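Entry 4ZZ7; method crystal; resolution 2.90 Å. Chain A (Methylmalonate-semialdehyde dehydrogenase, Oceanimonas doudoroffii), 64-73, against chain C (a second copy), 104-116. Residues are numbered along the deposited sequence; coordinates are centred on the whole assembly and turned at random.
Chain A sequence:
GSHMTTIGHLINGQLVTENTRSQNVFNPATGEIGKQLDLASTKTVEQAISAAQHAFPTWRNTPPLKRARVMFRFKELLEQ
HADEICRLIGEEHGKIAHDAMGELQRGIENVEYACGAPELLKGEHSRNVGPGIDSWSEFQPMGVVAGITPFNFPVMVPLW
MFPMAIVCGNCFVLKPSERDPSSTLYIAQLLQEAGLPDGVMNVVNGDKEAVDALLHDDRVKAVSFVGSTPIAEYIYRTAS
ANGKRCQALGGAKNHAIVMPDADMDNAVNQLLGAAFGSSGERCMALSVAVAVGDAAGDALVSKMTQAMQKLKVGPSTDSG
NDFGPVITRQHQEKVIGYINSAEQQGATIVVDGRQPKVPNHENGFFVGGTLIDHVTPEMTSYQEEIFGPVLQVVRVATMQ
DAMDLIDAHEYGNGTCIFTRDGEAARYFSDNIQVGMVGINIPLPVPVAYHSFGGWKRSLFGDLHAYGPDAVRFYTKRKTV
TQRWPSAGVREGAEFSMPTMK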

# COMPACT_ATOMS: atom_id res chain seq x y z
N PRO A 64 10.63 -9.43 -13.37
CA PRO A 64 10.97 -8.11 -12.84
C PRO A 64 12.35 -8.04 -12.20
O PRO A 64 13.02 -7.03 -12.30
CB PRO A 64 9.92 -7.90 -11.75
CG PRO A 64 8.76 -8.69 -12.20
CD PRO A 64 9.29 -9.86 -12.95
N LEU A 65 12.75 -9.08 -11.49
CA LEU A 65 14.07 -9.07 -10.87
C LEU A 65 15.15 -8.92 -11.92
O LEU A 65 16.02 -8.06 -11.81
CB LEU A 65 14.33 -10.33 -10.06
CG LEU A 65 13.97 -10.13 -8.59
CD1 LEU A 65 13.72 -11.45 -7.85
CD2 LEU A 65 15.08 -9.31 -7.94
N LYS A 66 15.06 -9.75 -12.95
CA LYS A 66 16.01 -9.73 -14.04
C LYS A 66 15.94 -8.42 -14.84
O LYS A 66 16.97 -7.87 -15.23
CB LYS A 66 15.80 -10.97 -14.93
CG LYS A 66 16.93 -11.19 -15.92
CD LYS A 66 16.70 -12.32 -16.91
CE LYS A 66 17.87 -12.36 -17.88
NZ LYS A 66 17.69 -13.44 -18.88
N ARG A 67 14.74 -7.93 -15.09
CA ARG A 67 14.62 -6.63 -15.76
C ARG A 67 15.27 -5.52 -14.95
O ARG A 67 15.88 -4.63 -15.51
CB ARG A 67 13.16 -6.26 -16.03
CG ARG A 67 12.41 -7.25 -16.87
CD ARG A 67 11.19 -6.63 -17.52
NE ARG A 67 10.14 -6.28 -16.56
CZ ARG A 67 9.01 -6.95 -16.39
NH1 ARG A 67 8.74 -8.05 -17.08
NH2 ARG A 67 8.13 -6.51 -15.52
N ALA A 68 15.11 -5.57 -13.62
CA ALA A 68 15.59 -4.50 -12.75
C ALA A 68 17.10 -4.47 -12.67
O ALA A 68 17.69 -3.39 -12.57
CB ALA A 68 15.00 -4.65 -11.36
N ARG A 69 17.72 -5.64 -12.77
CA ARG A 69 19.18 -5.74 -12.78
C ARG A 69 19.79 -4.99 -13.98
O ARG A 69 20.97 -4.57 -13.96
CB ARG A 69 19.64 -7.21 -12.75
CG ARG A 69 19.33 -7.96 -11.46
CD ARG A 69 19.97 -9.34 -11.48
NE ARG A 69 19.01 -10.38 -11.09
CZ ARG A 69 18.75 -10.75 -9.84
NH1 ARG A 69 19.38 -10.20 -8.82
NH2 ARG A 69 17.85 -11.69 -9.63
N VAL A 70 19.01 -4.80 -15.04
CA VAL A 70 19.50 -3.99 -16.12
C VAL A 70 19.65 -2.57 -15.63
O VAL A 70 20.64 -1.92 -15.94
CB VAL A 70 18.60 -4.04 -17.37
CG1 VAL A 70 19.16 -3.14 -18.47
CG2 VAL A 70 18.49 -5.46 -17.88
N MET A 71 18.69 -2.10 -14.85
CA MET A 71 18.70 -0.73 -14.33
C MET A 71 19.75 -0.49 -13.25
O MET A 71 20.27 0.61 -13.10
CB MET A 71 17.33 -0.33 -13.81
CG MET A 71 16.20 -0.44 -14.85
SD MET A 71 16.36 0.32 -16.50
CE MET A 71 17.07 1.85 -15.94
N PHE A 72 20.04 -1.55 -12.49
CA PHE A 72 21.14 -1.57 -11.53
C PHE A 72 22.49 -1.36 -12.21
O PHE A 72 23.31 -0.60 -11.73
CB PHE A 72 21.16 -2.92 -10.78
CG PHE A 72 20.36 -2.94 -9.52
CD1 PHE A 72 20.77 -2.22 -8.41
CD2 PHE A 72 19.22 -3.71 -9.43
CE1 PHE A 72 20.04 -2.28 -7.23
CE2 PHE A 72 18.48 -3.76 -8.26
CZ PHE A 72 18.89 -3.05 -7.16
N ARG A 73 22.71 -2.07 -13.32
CA ARG A 73 23.93 -1.94 -14.14
C ARG A 73 23.99 -0.60 -14.87
O ARG A 73 25.03 -0.00 -14.99
CB ARG A 73 24.02 -3.08 -15.17
CG ARG A 73 24.47 -4.40 -14.59
CD ARG A 73 24.44 -5.51 -15.63
NE ARG A 73 23.87 -6.76 -15.11
CZ ARG A 73 22.73 -7.36 -15.53
NH1 ARG A 73 21.96 -6.84 -16.51
NH2 ARG A 73 22.36 -8.52 -14.96
N LEU C 104 24.69 -16.84 -2.00
CA LEU C 104 25.13 -15.46 -2.21
C LEU C 104 24.11 -14.65 -3.00
O LEU C 104 23.82 -13.50 -2.66
CB LEU C 104 26.50 -15.39 -2.89
CG LEU C 104 27.10 -14.00 -3.08
CD1 LEU C 104 27.14 -13.20 -1.79
CD2 LEU C 104 28.50 -14.10 -3.65
N GLN C 105 23.56 -15.28 -4.03
CA GLN C 105 22.65 -14.60 -4.94
C GLN C 105 21.40 -14.15 -4.22
O GLN C 105 20.98 -13.03 -4.39
CB GLN C 105 22.27 -15.51 -6.12
CG GLN C 105 21.63 -14.78 -7.31
CD GLN C 105 22.64 -13.95 -8.10
OE1 GLN C 105 23.78 -14.39 -8.34
NE2 GLN C 105 22.23 -12.74 -8.52
N ARG C 106 20.83 -15.04 -3.41
CA ARG C 106 19.66 -14.72 -2.59
C ARG C 106 19.98 -13.68 -1.53
O ARG C 106 19.11 -12.91 -1.09
CB ARG C 106 19.13 -15.96 -1.91
CG ARG C 106 18.62 -17.03 -2.86
CD ARG C 106 17.25 -17.55 -2.43
NE ARG C 106 17.16 -18.12 -1.07
CZ ARG C 106 17.55 -19.35 -0.70
NH1 ARG C 106 18.13 -20.20 -1.56
NH2 ARG C 106 17.37 -19.74 0.56
N GLY C 107 21.23 -13.68 -1.09
CA GLY C 107 21.70 -12.65 -0.20
C GLY C 107 21.74 -11.31 -0.88
O GLY C 107 21.27 -10.32 -0.35
N ILE C 108 22.31 -11.29 -2.07
CA ILE C 108 22.38 -10.07 -2.87
C ILE C 108 20.96 -9.56 -3.12
O ILE C 108 20.73 -8.36 -3.08
CB ILE C 108 23.18 -10.30 -4.18
CG1 ILE C 108 24.65 -10.50 -3.84
CG2 ILE C 108 23.07 -9.13 -5.14
CD1 ILE C 108 25.44 -11.16 -4.95
N GLU C 109 20.02 -10.48 -3.32
CA GLU C 109 18.62 -10.12 -3.52
C GLU C 109 17.99 -9.37 -2.36
O GLU C 109 17.19 -8.47 -2.58
CB GLU C 109 17.80 -11.34 -3.84
CG GLU C 109 17.98 -11.83 -5.28
CD GLU C 109 17.13 -13.03 -5.57
OE1 GLU C 109 17.13 -13.46 -6.73
OE2 GLU C 109 16.43 -13.52 -4.63
N ASN C 110 18.34 -9.74 -1.14
CA ASN C 110 17.99 -8.96 0.05
C ASN C 110 18.53 -7.51 0.01
O ASN C 110 17.85 -6.55 0.47
CB ASN C 110 18.49 -9.65 1.31
CG ASN C 110 17.81 -10.98 1.55
OD1 ASN C 110 18.46 -12.03 1.58
ND2 ASN C 110 16.49 -10.96 1.71
N VAL C 111 19.75 -7.36 -0.53
CA VAL C 111 20.42 -6.07 -0.62
C VAL C 111 19.72 -5.28 -1.70
O VAL C 111 19.44 -4.11 -1.50
CB VAL C 111 21.94 -6.20 -0.92
CG1 VAL C 111 22.55 -4.83 -1.16
CG2 VAL C 111 22.68 -6.91 0.20
N GLU C 112 19.43 -5.91 -2.83
CA GLU C 112 18.61 -5.27 -3.89
C GLU C 112 17.33 -4.66 -3.31
O GLU C 112 17.00 -3.50 -3.58
CB GLU C 112 18.22 -6.26 -4.99
CG GLU C 112 19.38 -6.75 -5.84
CD GLU C 112 19.00 -7.85 -6.82
OE1 GLU C 112 19.91 -8.28 -7.55
OE2 GLU C 112 17.82 -8.29 -6.88
N TYR C 113 16.61 -5.45 -2.51
CA TYR C 113 15.33 -5.02 -1.97
C TYR C 113 15.52 -3.81 -1.09
O TYR C 113 14.67 -2.90 -1.13
CB TYR C 113 14.62 -6.15 -1.21
CG TYR C 113 13.22 -5.77 -0.72
CD1 TYR C 113 12.20 -5.47 -1.61
CD2 TYR C 113 12.94 -5.70 0.63
CE1 TYR C 113 10.94 -5.12 -1.17
CE2 TYR C 113 11.68 -5.36 1.08
CZ TYR C 113 10.68 -5.07 0.18
OH TYR C 113 9.40 -4.73 0.61
N ALA C 114 16.61 -3.80 -0.32
CA ALA C 114 16.87 -2.74 0.64
C ALA C 114 17.27 -1.43 -0.04
O ALA C 114 17.04 -0.37 0.50
CB ALA C 114 17.93 -3.17 1.62
N CYS C 115 17.82 -1.52 -1.26
CA CYS C 115 18.14 -0.33 -2.09
C CYS C 115 16.96 0.58 -2.33
O CYS C 115 17.15 1.77 -2.73
CB CYS C 115 18.68 -0.77 -3.45
SG CYS C 115 20.33 -1.47 -3.35
N GLY C 116 15.76 0.03 -2.12
CA GLY C 116 14.52 0.74 -2.29
C GLY C 116 13.93 1.23 -0.99
O GLY C 116 12.71 1.33 -0.86

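The two helices cross at 68° with their axes 12.4 Å apart at closest approach, too far for backbone contact, so side chains do the bridging; together the stretches bury 320 Å². Chain A contributes Leu A65, Arg A69 and Phe A72, which recur at intervals of four and three residues and so lie along one flank of the helix.

Along chain C, the first residue to touch is Gln C105. Its CA-to-CB bond points sideways, but the chain (chi1 t, chi2 p) brings the amide over one face of the Arg A69 guanidinium, with NE2 3.8 Å from NH1 of Arg A69. This is a packing contact that covers little area, 16 Å² of Gln C105.

One turn on, Glu C109 also starts sideways. With chi1 m and chi2 t it extends its carboxylate to the guanidinium edge, where OE1 lies 3.5 Å from NH2 of Arg A69. The N-H...O angle of 161° is favourable but the distance is long, so the hydrogen bond within this salt bridge is weak.

Glu C112 points toward chain A and loses the most area of any residue here, 78 Å². Its OE1 forms a second salt bridge with Arg A69; the modelled separation from NH1 is too short to be taken literally, and both atoms are less surely placed. Arginine suits this site because its long side chain and planar cation can meet two carboxylates at its edge. The aliphatic part of Glu C112 is used as well: its CB lies 3.9 Å from CZ of Phe A72. Leu A65, buried and directed toward chain C, packs beside both acids, with CD1 4.1 Å from OE1 of Glu C109.

Finally, Cys C115 (chi1 m) places SG 4.0 Å from CE1 of Phe A72. The sulfur lies 82° off the ring normal, hence at the edge, an apolar close to the contact.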